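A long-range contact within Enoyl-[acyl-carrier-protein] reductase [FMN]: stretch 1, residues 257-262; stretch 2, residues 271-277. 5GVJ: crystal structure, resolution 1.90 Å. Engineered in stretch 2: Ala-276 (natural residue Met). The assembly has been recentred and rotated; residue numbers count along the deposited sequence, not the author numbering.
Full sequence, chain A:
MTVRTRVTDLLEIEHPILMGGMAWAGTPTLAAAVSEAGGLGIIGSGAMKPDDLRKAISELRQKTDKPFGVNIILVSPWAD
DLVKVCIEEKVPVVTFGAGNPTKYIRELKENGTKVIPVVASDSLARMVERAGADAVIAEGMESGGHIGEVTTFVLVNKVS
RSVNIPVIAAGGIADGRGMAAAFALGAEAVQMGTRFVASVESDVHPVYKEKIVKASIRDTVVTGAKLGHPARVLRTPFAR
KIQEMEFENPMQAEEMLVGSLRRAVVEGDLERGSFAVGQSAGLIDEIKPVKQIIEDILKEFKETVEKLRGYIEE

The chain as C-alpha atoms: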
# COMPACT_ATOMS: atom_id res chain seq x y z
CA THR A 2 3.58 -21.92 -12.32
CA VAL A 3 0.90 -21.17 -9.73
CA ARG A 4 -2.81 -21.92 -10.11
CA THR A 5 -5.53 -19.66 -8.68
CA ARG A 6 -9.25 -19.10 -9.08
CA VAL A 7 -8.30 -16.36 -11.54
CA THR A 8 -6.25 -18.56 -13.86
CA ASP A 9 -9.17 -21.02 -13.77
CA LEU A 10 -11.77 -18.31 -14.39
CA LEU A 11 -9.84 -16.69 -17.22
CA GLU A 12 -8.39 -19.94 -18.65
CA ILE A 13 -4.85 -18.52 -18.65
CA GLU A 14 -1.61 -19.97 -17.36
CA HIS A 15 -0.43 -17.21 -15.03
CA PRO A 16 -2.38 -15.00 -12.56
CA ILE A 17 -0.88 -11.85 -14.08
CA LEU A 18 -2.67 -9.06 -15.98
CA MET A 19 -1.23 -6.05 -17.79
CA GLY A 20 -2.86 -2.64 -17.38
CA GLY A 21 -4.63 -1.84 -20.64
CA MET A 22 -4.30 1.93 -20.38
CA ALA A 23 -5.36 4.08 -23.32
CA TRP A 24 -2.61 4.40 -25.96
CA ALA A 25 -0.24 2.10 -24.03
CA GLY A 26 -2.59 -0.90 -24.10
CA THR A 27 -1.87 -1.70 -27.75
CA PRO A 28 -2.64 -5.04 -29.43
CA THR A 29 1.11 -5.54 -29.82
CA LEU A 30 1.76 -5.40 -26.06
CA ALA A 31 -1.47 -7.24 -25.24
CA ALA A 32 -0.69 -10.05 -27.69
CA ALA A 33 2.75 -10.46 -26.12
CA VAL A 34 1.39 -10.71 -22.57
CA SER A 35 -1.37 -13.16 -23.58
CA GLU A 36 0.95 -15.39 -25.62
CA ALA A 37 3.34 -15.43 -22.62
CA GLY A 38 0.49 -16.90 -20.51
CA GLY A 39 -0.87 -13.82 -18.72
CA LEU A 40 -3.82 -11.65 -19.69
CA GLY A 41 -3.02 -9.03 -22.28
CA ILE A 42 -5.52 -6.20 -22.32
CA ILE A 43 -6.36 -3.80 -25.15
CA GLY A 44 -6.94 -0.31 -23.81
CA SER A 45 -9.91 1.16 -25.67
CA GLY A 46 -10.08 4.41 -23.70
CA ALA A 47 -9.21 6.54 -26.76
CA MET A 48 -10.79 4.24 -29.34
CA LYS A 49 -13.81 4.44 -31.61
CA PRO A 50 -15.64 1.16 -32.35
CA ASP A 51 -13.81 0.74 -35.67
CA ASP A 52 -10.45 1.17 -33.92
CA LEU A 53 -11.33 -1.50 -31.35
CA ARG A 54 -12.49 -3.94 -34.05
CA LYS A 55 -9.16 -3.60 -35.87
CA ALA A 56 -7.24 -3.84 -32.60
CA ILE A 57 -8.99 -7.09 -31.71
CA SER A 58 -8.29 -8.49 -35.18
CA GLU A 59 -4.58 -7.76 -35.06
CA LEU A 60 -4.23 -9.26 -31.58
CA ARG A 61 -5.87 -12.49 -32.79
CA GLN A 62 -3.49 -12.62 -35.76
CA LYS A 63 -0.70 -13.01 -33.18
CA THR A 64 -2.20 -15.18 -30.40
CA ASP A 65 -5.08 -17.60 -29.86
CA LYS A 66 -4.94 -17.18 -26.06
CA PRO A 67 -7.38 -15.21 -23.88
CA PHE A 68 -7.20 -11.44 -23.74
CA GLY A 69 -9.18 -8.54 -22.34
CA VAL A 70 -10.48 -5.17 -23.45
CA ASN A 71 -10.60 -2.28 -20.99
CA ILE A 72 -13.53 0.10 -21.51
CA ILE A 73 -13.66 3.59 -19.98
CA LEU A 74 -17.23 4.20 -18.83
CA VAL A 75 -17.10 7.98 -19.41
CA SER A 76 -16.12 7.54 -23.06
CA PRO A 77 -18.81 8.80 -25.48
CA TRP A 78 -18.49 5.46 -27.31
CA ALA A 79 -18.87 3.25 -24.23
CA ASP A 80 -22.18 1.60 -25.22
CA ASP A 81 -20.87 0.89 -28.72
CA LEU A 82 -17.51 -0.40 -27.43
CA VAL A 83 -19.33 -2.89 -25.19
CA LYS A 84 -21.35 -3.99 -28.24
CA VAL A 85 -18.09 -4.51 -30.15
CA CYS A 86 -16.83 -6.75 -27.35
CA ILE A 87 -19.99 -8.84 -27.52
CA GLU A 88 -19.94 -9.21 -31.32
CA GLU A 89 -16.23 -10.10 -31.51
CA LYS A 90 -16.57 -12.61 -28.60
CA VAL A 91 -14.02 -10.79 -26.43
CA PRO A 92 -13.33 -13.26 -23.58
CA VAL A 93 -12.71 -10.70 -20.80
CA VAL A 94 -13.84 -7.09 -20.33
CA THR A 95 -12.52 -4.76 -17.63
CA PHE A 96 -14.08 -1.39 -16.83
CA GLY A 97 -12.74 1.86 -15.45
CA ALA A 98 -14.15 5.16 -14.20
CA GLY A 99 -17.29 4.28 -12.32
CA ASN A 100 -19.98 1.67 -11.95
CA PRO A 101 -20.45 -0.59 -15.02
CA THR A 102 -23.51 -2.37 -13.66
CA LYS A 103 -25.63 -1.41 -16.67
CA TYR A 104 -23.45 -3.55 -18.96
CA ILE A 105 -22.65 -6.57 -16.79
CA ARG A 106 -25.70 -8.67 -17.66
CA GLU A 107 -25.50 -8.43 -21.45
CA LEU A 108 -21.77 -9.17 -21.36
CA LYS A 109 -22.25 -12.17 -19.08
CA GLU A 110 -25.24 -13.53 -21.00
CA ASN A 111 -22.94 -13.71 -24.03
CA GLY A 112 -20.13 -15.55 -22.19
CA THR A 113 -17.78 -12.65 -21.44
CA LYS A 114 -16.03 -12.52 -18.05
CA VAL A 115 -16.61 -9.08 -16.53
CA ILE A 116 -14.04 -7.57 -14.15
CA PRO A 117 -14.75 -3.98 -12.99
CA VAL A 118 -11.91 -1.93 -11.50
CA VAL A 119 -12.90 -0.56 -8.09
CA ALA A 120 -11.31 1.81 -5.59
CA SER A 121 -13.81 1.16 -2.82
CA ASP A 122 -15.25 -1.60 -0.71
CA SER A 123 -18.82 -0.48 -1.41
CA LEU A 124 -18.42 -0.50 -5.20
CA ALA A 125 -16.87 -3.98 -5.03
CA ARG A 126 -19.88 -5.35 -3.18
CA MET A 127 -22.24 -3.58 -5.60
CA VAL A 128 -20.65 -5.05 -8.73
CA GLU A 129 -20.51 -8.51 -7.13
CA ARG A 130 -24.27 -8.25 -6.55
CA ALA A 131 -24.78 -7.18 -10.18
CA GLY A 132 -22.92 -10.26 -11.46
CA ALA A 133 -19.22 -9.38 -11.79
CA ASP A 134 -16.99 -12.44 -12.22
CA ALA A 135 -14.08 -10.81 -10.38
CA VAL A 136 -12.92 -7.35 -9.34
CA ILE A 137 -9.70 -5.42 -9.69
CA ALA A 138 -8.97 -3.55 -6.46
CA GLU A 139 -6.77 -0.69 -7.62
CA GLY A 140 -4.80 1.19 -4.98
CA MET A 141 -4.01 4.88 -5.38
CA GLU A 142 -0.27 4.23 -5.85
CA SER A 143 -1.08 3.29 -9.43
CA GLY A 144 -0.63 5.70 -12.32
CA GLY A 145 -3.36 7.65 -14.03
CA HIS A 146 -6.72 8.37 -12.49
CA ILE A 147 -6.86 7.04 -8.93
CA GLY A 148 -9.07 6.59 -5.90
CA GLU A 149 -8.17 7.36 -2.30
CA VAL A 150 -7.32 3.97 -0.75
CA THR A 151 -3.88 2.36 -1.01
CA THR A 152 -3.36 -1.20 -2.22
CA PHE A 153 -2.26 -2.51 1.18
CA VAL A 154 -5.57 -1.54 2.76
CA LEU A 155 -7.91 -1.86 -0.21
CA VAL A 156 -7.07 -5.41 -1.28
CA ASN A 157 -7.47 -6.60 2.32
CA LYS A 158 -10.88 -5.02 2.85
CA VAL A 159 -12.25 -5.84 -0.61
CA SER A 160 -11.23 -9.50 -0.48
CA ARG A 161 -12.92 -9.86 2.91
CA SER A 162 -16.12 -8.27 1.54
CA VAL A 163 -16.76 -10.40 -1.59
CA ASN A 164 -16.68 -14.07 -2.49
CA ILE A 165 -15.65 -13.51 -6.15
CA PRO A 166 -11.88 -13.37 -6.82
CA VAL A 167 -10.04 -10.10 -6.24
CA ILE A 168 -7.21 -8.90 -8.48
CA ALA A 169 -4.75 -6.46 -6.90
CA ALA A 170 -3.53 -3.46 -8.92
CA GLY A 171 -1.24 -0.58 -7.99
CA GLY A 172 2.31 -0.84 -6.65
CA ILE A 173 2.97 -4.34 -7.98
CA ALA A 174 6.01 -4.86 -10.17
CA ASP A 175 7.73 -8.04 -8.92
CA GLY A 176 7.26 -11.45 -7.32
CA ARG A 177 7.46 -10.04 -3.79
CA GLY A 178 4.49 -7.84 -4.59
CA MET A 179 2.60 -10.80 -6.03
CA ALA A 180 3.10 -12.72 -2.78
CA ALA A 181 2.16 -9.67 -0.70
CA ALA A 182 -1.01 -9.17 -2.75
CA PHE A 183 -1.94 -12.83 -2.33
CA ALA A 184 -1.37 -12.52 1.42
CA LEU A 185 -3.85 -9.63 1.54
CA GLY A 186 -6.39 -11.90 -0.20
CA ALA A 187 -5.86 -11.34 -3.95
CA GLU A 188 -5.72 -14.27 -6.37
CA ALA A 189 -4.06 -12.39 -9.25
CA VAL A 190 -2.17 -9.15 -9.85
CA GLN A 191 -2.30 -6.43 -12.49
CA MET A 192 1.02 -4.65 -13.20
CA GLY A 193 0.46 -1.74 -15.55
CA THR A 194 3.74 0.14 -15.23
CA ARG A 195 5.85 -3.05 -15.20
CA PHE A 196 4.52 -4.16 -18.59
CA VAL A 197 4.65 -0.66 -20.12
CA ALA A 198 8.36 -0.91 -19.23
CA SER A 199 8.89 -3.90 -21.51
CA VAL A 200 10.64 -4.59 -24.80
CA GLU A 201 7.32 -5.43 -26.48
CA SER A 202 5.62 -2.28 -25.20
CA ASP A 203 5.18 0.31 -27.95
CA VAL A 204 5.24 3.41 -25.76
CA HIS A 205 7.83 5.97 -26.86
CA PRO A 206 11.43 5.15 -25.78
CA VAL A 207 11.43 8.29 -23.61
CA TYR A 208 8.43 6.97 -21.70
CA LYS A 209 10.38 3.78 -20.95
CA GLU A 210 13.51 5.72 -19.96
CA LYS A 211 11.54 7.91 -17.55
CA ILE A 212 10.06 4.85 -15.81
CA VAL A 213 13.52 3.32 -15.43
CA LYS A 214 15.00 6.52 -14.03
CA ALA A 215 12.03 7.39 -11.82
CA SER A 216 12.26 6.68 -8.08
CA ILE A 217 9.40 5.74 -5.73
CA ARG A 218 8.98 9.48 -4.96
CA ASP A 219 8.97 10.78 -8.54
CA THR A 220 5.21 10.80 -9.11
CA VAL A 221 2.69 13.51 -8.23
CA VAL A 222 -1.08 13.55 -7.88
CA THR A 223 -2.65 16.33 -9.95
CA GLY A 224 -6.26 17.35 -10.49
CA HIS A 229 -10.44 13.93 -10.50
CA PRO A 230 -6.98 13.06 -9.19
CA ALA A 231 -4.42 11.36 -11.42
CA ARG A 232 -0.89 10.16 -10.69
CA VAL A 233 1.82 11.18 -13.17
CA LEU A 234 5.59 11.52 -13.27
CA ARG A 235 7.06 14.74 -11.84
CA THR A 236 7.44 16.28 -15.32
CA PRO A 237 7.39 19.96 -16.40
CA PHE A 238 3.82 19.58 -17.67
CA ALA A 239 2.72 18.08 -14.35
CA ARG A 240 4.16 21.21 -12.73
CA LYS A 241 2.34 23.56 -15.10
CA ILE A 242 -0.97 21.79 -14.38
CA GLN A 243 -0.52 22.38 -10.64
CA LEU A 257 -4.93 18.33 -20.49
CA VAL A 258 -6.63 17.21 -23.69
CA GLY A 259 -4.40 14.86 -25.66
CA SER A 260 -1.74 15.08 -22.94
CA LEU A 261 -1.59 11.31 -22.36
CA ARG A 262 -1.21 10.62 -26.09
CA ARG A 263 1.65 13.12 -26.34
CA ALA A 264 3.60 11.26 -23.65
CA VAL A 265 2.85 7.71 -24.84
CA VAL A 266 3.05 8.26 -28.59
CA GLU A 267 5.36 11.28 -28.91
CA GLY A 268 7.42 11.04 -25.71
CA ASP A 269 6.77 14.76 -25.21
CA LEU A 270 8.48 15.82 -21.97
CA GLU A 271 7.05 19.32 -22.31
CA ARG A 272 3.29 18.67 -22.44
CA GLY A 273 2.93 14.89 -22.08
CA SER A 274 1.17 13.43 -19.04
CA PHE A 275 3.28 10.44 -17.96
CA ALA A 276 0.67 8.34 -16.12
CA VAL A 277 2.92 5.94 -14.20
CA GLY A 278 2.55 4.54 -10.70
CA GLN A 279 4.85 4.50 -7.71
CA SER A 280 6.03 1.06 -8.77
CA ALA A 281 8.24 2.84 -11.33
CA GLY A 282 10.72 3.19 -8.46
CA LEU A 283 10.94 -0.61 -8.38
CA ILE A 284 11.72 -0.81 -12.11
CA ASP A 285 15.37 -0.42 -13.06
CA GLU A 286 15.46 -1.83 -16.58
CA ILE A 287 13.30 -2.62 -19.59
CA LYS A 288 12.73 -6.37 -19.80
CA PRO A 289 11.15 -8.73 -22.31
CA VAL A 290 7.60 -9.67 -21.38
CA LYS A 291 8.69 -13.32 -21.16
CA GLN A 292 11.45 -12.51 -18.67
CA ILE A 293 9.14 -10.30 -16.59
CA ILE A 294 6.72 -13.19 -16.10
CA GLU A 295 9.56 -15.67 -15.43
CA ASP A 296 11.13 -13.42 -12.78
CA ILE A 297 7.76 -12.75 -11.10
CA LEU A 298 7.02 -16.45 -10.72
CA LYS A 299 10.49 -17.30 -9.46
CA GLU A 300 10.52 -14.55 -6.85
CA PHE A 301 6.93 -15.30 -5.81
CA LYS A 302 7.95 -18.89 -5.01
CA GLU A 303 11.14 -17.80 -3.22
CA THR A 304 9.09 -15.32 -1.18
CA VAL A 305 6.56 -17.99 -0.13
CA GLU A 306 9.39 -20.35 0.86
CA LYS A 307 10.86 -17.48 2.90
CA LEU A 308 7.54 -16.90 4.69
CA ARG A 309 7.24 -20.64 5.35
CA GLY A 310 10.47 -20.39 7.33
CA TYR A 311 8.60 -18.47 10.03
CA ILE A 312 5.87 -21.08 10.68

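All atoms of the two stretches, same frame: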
# COMPACT_ATOMS: atom_id res chain seq x y z
N LEU A 257 -4.92 19.74 -20.87
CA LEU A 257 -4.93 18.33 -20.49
C LEU A 257 -5.38 17.43 -21.63
O LEU A 257 -5.08 16.23 -21.65
CB LEU A 257 -5.84 18.10 -19.28
CG LEU A 257 -5.16 18.04 -17.90
CD1 LEU A 257 -6.16 18.28 -16.79
CD2 LEU A 257 -4.46 16.72 -17.70
N VAL A 258 -6.10 18.00 -22.59
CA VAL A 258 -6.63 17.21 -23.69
C VAL A 258 -5.47 16.74 -24.57
O VAL A 258 -4.57 17.52 -24.91
CB VAL A 258 -7.69 18.00 -24.48
CG1 VAL A 258 -7.06 19.07 -25.36
CG2 VAL A 258 -8.56 17.05 -25.30
N GLY A 259 -5.48 15.45 -24.91
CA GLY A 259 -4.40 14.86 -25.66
C GLY A 259 -3.09 14.70 -24.92
O GLY A 259 -2.13 14.20 -25.51
N SER A 260 -3.02 15.08 -23.64
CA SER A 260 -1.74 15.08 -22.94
C SER A 260 -1.19 13.67 -22.75
O SER A 260 0.02 13.45 -22.83
CB SER A 260 -1.85 15.80 -21.60
OG SER A 260 -2.76 15.13 -20.73
N LEU A 261 -2.07 12.68 -22.51
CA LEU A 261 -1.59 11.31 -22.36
C LEU A 261 -1.03 10.77 -23.67
O LEU A 261 0.01 10.11 -23.68
CB LEU A 261 -2.70 10.40 -21.82
CG LEU A 261 -2.28 8.93 -21.61
CD1 LEU A 261 -1.23 8.80 -20.50
CD2 LEU A 261 -3.48 8.03 -21.32
N ARG A 262 -1.71 11.06 -24.79
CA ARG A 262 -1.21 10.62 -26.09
C ARG A 262 0.16 11.22 -26.40
O ARG A 262 1.03 10.54 -26.96
CB ARG A 262 -2.20 10.98 -27.19
CG ARG A 262 -1.91 10.28 -28.50
CD ARG A 262 -2.56 11.00 -29.68
NE ARG A 262 -2.02 12.35 -29.83
CZ ARG A 262 -0.94 12.66 -30.55
NH1 ARG A 262 -0.28 11.71 -31.21
NH2 ARG A 262 -0.53 13.92 -30.61
N GLU A 271 7.53 17.98 -22.59
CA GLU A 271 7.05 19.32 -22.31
C GLU A 271 5.58 19.34 -21.94
O GLU A 271 5.20 19.96 -20.94
CB GLU A 271 7.31 20.23 -23.52
CG GLU A 271 8.78 20.32 -23.89
CD GLU A 271 9.38 21.67 -23.53
OE1 GLU A 271 8.68 22.69 -23.73
OE2 GLU A 271 10.53 21.71 -23.03
N ARG A 272 4.73 18.67 -22.72
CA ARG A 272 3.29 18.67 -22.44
C ARG A 272 2.69 17.27 -22.51
O ARG A 272 1.50 17.13 -22.81
CB ARG A 272 2.54 19.60 -23.40
CG ARG A 272 3.17 20.98 -23.55
CD ARG A 272 2.29 21.97 -24.35
NE ARG A 272 1.65 21.43 -25.55
CZ ARG A 272 2.28 20.78 -26.53
NH1 ARG A 272 3.59 20.53 -26.47
NH2 ARG A 272 1.59 20.33 -27.59
N GLY A 273 3.47 16.23 -22.25
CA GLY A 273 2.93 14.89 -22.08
C GLY A 273 2.62 14.62 -20.61
O GLY A 273 3.35 15.05 -19.72
N SER A 274 1.53 13.90 -20.38
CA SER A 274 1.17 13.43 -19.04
C SER A 274 1.64 11.98 -18.92
O SER A 274 1.11 11.08 -19.58
CB SER A 274 -0.33 13.54 -18.80
OG SER A 274 -0.67 14.89 -18.52
N PHE A 275 2.65 11.76 -18.07
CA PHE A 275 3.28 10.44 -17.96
C PHE A 275 2.62 9.70 -16.80
O PHE A 275 3.11 9.71 -15.67
CB PHE A 275 4.78 10.59 -17.80
CG PHE A 275 5.47 11.06 -19.05
CD1 PHE A 275 5.47 12.40 -19.40
CD2 PHE A 275 6.07 10.15 -19.90
CE1 PHE A 275 6.09 12.83 -20.57
CE2 PHE A 275 6.70 10.57 -21.07
CZ PHE A 275 6.70 11.91 -21.40
N ALA A 276 1.49 9.05 -17.10
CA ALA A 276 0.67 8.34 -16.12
C ALA A 276 1.38 7.04 -15.72
O ALA A 276 1.18 5.99 -16.33
CB ALA A 276 -0.71 8.05 -16.68
N VAL A 277 2.22 7.12 -14.70
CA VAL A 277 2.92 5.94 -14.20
C VAL A 277 2.79 5.93 -12.68
O VAL A 277 2.67 6.97 -12.03
CB VAL A 277 4.41 5.90 -14.64
CG1 VAL A 277 4.63 6.69 -15.94
CG2 VAL A 277 5.33 6.37 -13.56

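The contact is small and centres on two serines, Ser-260 at the start of a helix and Ser-274 in an extended loop. Its firmest link is a backbone hydrogen bond: Ser-274 N donates to Ser-260 O at 2.9 Å, with a nearly straight N-H...O angle of 168°. The same carbonyl receives a CA-H...O contact, Gly-273 CA lying 3.3 Å from Ser-260 O. Glycine suits this place because a CB at Gly-273 would be crowded by Phe-275 CE1.

The side chains add a second polar layer. The CA-to-CB bond of Ser-274 points toward the other stretch, and its OG donates to Ser-260 OG at 3.1 Å. Ser-260, in the p rotamer, passes the chain on, its OG donating to Leu-257 O at 2.7 Å. Leu-257 O also accepts from Ser-260 N at 3.1 Å, closing a type II turn in which Gly-259 takes the positive phi that glycine tolerates readily. A short hydroxyl that can both donate and accept is well fitted to such a relay.

One apolar contact lies beside the polar centre. The CA-to-CB bond of Leu-261 points away, yet its t, p side chain is long enough to bring CD1 within 3.9 Å of Ala-276 CB, an engineered residue. Separately, Leu-261 CD1 makes a van der Waals contact with a polar atom, Ser-274 O, at 3.4 Å.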